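Long-range contacts in nodulation protein S (Bradyrhizobium sp., PDB 3OFK), which binds S-adenosyl-L-homocysteine and is an S-adenosylmethionine-dependent N-methyltransferase that probably acts in the synthesis of nodulation (Nod) factors: residues Q41-L45 with E184-C188; I173-T177 with L198-F202. One frame throughout, in Å; residues are numbered along the deposited sequence.

Overall arrangement
Both contacts pack a helix onto the antiparallel end of the mixed seven-stranded sheet of a Rossmann-like, SAM-dependent methyltransferase fold, but on opposite faces. In contact 1 helix 33-46 lies on the outermost strand 181-189; in contact 2 helix 169-179 lies on its neighbour 196-203, and the two strands are hydrogen-bonded to each other, as by Val186 N and Leu199 O. Position in the sheet goes with the chemistry. At the outermost strand, 41-45 and 184-188 are only partly buried and joined by a salt bridge beside an apolar Leu45-Val186 pair. One strand further in, 173-177 and 198-202 are largely buried, meeting through apolar and aromatic contacts without a hydrogen bond between them.

Contact 1: residues Q41-L45 with E184-C188; sequences QLLRL and ERVQC
Arg44 on helix 33-46 forms a salt bridge with Glu184 on strand 181-189, at the antiparallel end of the Rossmann-like methyltransferase sheet. The segment axes run nearly antiparallel, 170° apart, and are 10.1 Å apart at closest approach. The Arg44 chain leaves the helix extended, with CG opposite the backbone N (chi1 176°), and bends at chi3, which turns the guanidinium edge toward the strand. Arg44 NH1 donates to Glu184 OE2 over 2.7 Å, nearly straight at 169°, on the syn side but somewhat out of the carboxylate plane; NH2 adds a weak bond to the same oxygen. Glu184 reaches across with its chain fully extended, and the two flat groups are twisted against each other.

Gln41, one helical turn earlier, folds back at chi2 and offers OE1 to the side of the guanidinium. Arg44 NH2 (2.7 Å) and NE (2.9 Å) both donate to Gln41 OE1, close to the guanidinium plane. The guanidinium is thus held at two edges, which should fix its rotation. Were Gln41 an alanine, NE and NH2 of Arg44 would probably lose their shared acceptor, and the guanidinium would be freer to swing away from Glu184.

Val186 meets this polar network from the strand side, its CG1 at the guanidinium edge and near Gln41 OE1. Val186 CG2 meets Leu45 CD1 tip to tip at 3.7 Å. Leu199 of the adjacent strand touches Gln41, Leu45 and Val186. Toward the end nearer the SAH-binding residue Arg38, Gln41 CG rests 4.1 Å from Cys188 SG.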
loop_
_atom_site.group_PDB
_atom_site.type_symbol
_atom_site.label_atom_id
_atom_site.label_comp_id
_atom_site.label_asym_id
_atom_site.label_seq_id
_atom_site.Cartn_x
_atom_site.Cartn_y
_atom_site.Cartn_z
ATOM N N GLN A 41 12.719 -0.368 2.058
ATOM C CA GLN A 41 12.290 -1.663 2.603
ATOM C C GLN A 41 11.163 -2.301 1.813
ATOM O O GLN A 41 11.175 -3.487 1.507
ATOM C CB GLN A 41 11.846 -1.530 4.074
ATOM C CG GLN A 41 12.983 -1.238 5.064
ATOM C CD GLN A 41 14.158 -2.169 4.917
ATOM O OE1 GLN A 41 13.992 -3.363 4.645
ATOM N NE2 GLN A 41 15.369 -1.629 5.101
ATOM N N LEU A 42 10.172 -1.508 1.498
ATOM C CA LEU A 42 9.071 -1.991 0.674
ATOM C C LEU A 42 9.574 -2.558 -0.691
ATOM O O LEU A 42 9.164 -3.647 -1.096
ATOM C CB LEU A 42 8.038 -0.863 0.499
ATOM C CG LEU A 42 6.616 -1.282 0.169
ATOM C CD1 LEU A 42 5.936 -1.881 1.408
ATOM C CD2 LEU A 42 5.822 -0.123 -0.373
ATOM N N LEU A 43 10.479 -1.844 -1.374
ATOM C CA LEU A 43 11.039 -2.336 -2.638
ATOM C C LEU A 43 11.944 -3.557 -2.409
ATOM O O LEU A 43 11.874 -4.483 -3.191
ATOM C CB LEU A 43 11.793 -1.247 -3.424
ATOM C CG LEU A 43 12.212 -1.595 -4.867
ATOM C CD1 LEU A 43 11.022 -1.898 -5.766
ATOM C CD2 LEU A 43 13.006 -0.492 -5.488
ATOM N N ARG A 44 12.746 -3.573 -1.331
ATOM C CA ARG A 44 13.618 -4.719 -1.055
ATOM C C ARG A 44 12.767 -5.972 -0.921
ATOM O O ARG A 44 13.080 -7.009 -1.512
ATOM C CB ARG A 44 14.472 -4.534 0.221
ATOM C CG ARG A 44 15.316 -5.760 0.589
ATOM C CD ARG A 44 16.116 -5.558 1.877
ATOM N NE ARG A 44 15.253 -5.378 3.048
ATOM C CZ ARG A 44 14.666 -6.369 3.724
ATOM N NH1 ARG A 44 14.830 -7.630 3.350
ATOM N NH2 ARG A 44 13.901 -6.098 4.782
ATOM N N LEU A 45 11.683 -5.868 -0.152
ATOM C CA LEU A 45 10.762 -6.984 0.002
ATOM C C LEU A 45 10.125 -7.362 -1.339
ATOM O O LEU A 45 9.933 -8.534 -1.605
ATOM C CB LEU A 45 9.671 -6.668 1.054
ATOM C CG LEU A 45 10.113 -6.468 2.522
ATOM C CD1 LEU A 45 8.949 -6.089 3.468
ATOM C CD2 LEU A 45 10.827 -7.688 3.011
ATOM N N GLU A 184 8.826 -13.049 5.873
ATOM C CA GLU A 184 9.786 -12.075 6.403
ATOM C C GLU A 184 9.055 -10.861 6.942
ATOM O O GLU A 184 7.953 -10.582 6.481
ATOM C CB GLU A 184 10.734 -11.595 5.285
ATOM C CG GLU A 184 11.891 -10.718 5.777
ATOM C CD GLU A 184 12.823 -10.248 4.670
ATOM O OE1 GLU A 184 12.682 -10.674 3.496
ATOM O OE2 GLU A 184 13.704 -9.433 5.002
ATOM N N ARG A 185 9.668 -10.130 7.878
ATOM C CA ARG A 185 9.135 -8.827 8.299
ATOM C C ARG A 185 10.246 -7.846 8.608
ATOM O O ARG A 185 11.391 -8.246 8.806
ATOM C CB ARG A 185 8.212 -8.960 9.513
ATOM C CG ARG A 185 8.903 -9.452 10.796
ATOM C CD ARG A 185 7.990 -9.248 11.991
ATOM N NE ARG A 185 6.748 -9.968 11.788
ATOM C CZ ARG A 185 5.631 -9.790 12.485
ATOM N NH1 ARG A 185 5.571 -8.904 13.473
ATOM N NH2 ARG A 185 4.562 -10.517 12.178
ATOM N N VAL A 186 9.899 -6.569 8.650
ATOM C CA VAL A 186 10.844 -5.512 8.995
ATOM C C VAL A 186 10.137 -4.398 9.686
ATOM O O VAL A 186 9.031 -4.048 9.341
ATOM C CB VAL A 186 11.557 -4.828 7.769
ATOM C CG1 VAL A 186 13.039 -5.140 7.769
ATOM C CG2 VAL A 186 10.889 -5.167 6.433
ATOM N N GLN A 187 10.838 -3.795 10.620
ATOM C CA GLN A 187 10.373 -2.609 11.282
ATOM C C GLN A 187 11.060 -1.391 10.681
ATOM O O GLN A 187 12.206 -1.471 10.238
ATOM C CB GLN A 187 10.720 -2.718 12.754
ATOM C CG GLN A 187 9.960 -1.757 13.603
ATOM C CD GLN A 187 10.178 -2.021 15.071
ATOM O OE1 GLN A 187 10.733 -3.063 15.449
ATOM N NE2 GLN A 187 9.734 -1.082 15.912
ATOM N N CYS A 188 10.372 -0.259 10.693
ATOM C CA CYS A 188 10.891 0.944 10.112
ATOM C C CYS A 188 10.560 2.122 11.012
ATOM O O CYS A 188 9.400 2.400 11.243
ATOM C CB CYS A 188 10.230 1.123 8.747
ATOM S SG CYS A 188 11.366 1.602 7.540
#

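Contact 2: residues I173-T177 with L198-F202; sequences ITILT and LLARF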
loop_
_atom_site.group_PDB
_atom_site.type_symbol
_atom_site.label_atom_id
_atom_site.label_comp_id
_atom_site.label_asym_id
_atom_site.label_seq_id
_atom_site.Cartn_x
_atom_site.Cartn_y
_atom_site.Cartn_z
ATOM N N ILE A 173 -1.613 -7.948 9.967
ATOM C CA ILE A 173 -0.689 -9.082 9.870
ATOM C C ILE A 173 -1.358 -10.336 10.421
ATOM O O ILE A 173 -1.260 -11.419 9.827
ATOM C CB ILE A 173 0.662 -8.775 10.577
ATOM C CG1 ILE A 173 1.504 -7.809 9.723
ATOM C CG2 ILE A 173 1.462 -10.043 10.813
ATOM C CD1 ILE A 173 2.695 -7.240 10.421
ATOM N N THR A 174 -2.056 -10.187 11.556
ATOM C CA THR A 174 -2.763 -11.296 12.163
ATOM C C THR A 174 -3.764 -11.930 11.213
ATOM O O THR A 174 -3.821 -13.165 11.104
ATOM C CB THR A 174 -3.439 -10.880 13.496
ATOM O OG1 THR A 174 -2.416 -10.522 14.422
ATOM C CG2 THR A 174 -4.273 -12.038 14.105
ATOM N N ILE A 175 -4.547 -11.089 10.554
ATOM C CA ILE A 175 -5.609 -11.524 9.643
ATOM C C ILE A 175 -4.999 -12.106 8.368
ATOM O O ILE A 175 -5.431 -13.156 7.879
ATOM C CB ILE A 175 -6.547 -10.353 9.268
ATOM C CG1 ILE A 175 -7.327 -9.862 10.510
ATOM C CG2 ILE A 175 -7.502 -10.771 8.146
ATOM C CD1 ILE A 175 -8.128 -8.561 10.273
ATOM N N LEU A 176 -3.985 -11.420 7.844
ATOM C CA LEU A 176 -3.254 -11.923 6.685
ATOM C C LEU A 176 -2.725 -13.324 6.921
ATOM O O LEU A 176 -2.786 -14.150 6.021
ATOM C CB LEU A 176 -2.099 -10.990 6.325
ATOM C CG LEU A 176 -2.469 -9.686 5.647
ATOM C CD1 LEU A 176 -1.257 -8.765 5.512
ATOM C CD2 LEU A 176 -3.060 -9.970 4.307
ATOM N N THR A 177 -2.226 -13.584 8.137
ATOM C CA THR A 177 -1.582 -14.850 8.489
ATOM C C THR A 177 -2.539 -16.078 8.472
ATOM O O THR A 177 -2.078 -17.231 8.377
ATOM C CB THR A 177 -0.829 -14.741 9.880
ATOM O OG1 THR A 177 0.088 -13.630 9.861
ATOM C CG2 THR A 177 -0.059 -16.058 10.226
ATOM N N LEU A 198 5.510 -1.309 10.342
ATOM C CA LEU A 198 5.808 -2.736 10.274
ATOM C C LEU A 198 5.534 -3.144 8.850
ATOM O O LEU A 198 4.506 -2.773 8.307
ATOM C CB LEU A 198 4.897 -3.527 11.220
ATOM C CG LEU A 198 5.320 -4.927 11.669
ATOM C CD1 LEU A 198 6.774 -4.976 12.176
ATOM C CD2 LEU A 198 4.366 -5.371 12.762
ATOM N N LEU A 199 6.486 -3.842 8.234
ATOM C CA LEU A 199 6.292 -4.417 6.922
ATOM C C LEU A 199 6.482 -5.902 7.046
ATOM O O LEU A 199 7.323 -6.368 7.827
ATOM C CB LEU A 199 7.309 -3.869 5.904
ATOM C CG LEU A 199 7.594 -2.366 5.885
ATOM C CD1 LEU A 199 8.423 -1.955 4.646
ATOM C CD2 LEU A 199 6.289 -1.644 5.887
ATOM N N ALA A 200 5.702 -6.640 6.271
ATOM C CA ALA A 200 5.797 -8.092 6.206
ATOM C C ALA A 200 5.516 -8.551 4.772
ATOM O O ALA A 200 4.641 -8.014 4.075
ATOM C CB ALA A 200 4.813 -8.748 7.186
ATOM N N ARG A 201 6.276 -9.550 4.353
ATOM C CA ARG A 201 6.128 -10.167 3.062
ATOM C C ARG A 201 5.487 -11.522 3.292
ATOM O O ARG A 201 6.009 -12.349 4.055
ATOM C CB ARG A 201 7.497 -10.297 2.391
ATOM C CG ARG A 201 7.483 -10.901 0.985
ATOM C CD ARG A 201 8.898 -10.906 0.427
ATOM N NE ARG A 201 8.992 -11.394 -0.953
ATOM C CZ ARG A 201 9.522 -12.561 -1.337
ATOM N NH1 ARG A 201 10.039 -13.417 -0.448
ATOM N NH2 ARG A 201 9.546 -12.875 -2.639
ATOM N N PHE A 202 4.355 -11.740 2.627
ATOM C CA PHE A 202 3.607 -12.999 2.746
ATOM C C PHE A 202 3.663 -13.806 1.451
ATOM O O PHE A 202 3.754 -13.237 0.359
ATOM C CB PHE A 202 2.159 -12.700 3.117
ATOM C CG PHE A 202 1.997 -12.096 4.488
ATOM C CD1 PHE A 202 1.623 -12.888 5.583
ATOM C CD2 PHE A 202 2.175 -10.739 4.687
ATOM C CE1 PHE A 202 1.476 -12.345 6.828
ATOM C CE2 PHE A 202 2.004 -10.183 5.956
ATOM C CZ PHE A 202 1.646 -10.994 7.024
#
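The ring of Phe202, on strand 196-203, lies under Leu176 of helix 169-179 and points its edge at Ile173 and Thr177. This is an alpha/beta layer contact of the Rossmann-like methyltransferase fold: the segment axes are almost parallel, 6° apart, with 10.4 Å between them at closest approach. Leu176 crosses the phenylalanine at about a right angle, and its CB makes a CH-pi contact 4.0 Å from the ring centroid, 20° off the normal and displaced toward the rim. Leu176 CD1 continues along the ring to Phe202 CE2, 3.6 Å away.

At the ring edge, Ile173 CG2 stands 3.9 Å from Phe202 CZ, near the ring plane. The other branch of this isoleucine serves a different partner. With CG1 anti to the carbonyl carbon (chi1 -75°) and the chain extended beyond it, CD1 is carried toward the strand, to Leu198. Ile173 CD1 meets Leu198 CD2 at 3.4 Å, tighter than usual for two carbons, and the side chains cross nearly perpendicularly. Ala200 CB, between Leu198 and Phe202 on this face of the strand, makes a looser contact with the same CD1. Phe152 of strand 148-155 touches both Ile173 and Leu176, extending the apolar layer across the sheet.

Thr177 brings a hydroxyl to the rim of this cluster. Its OG1 donates to Ile173 O, which also accepts the helical bond from Thr177 N, the two donors arriving from opposite faces of the carbonyl. Thr177 OG1 also lies near the ring plane, 3.6 Å from Phe202 CE1.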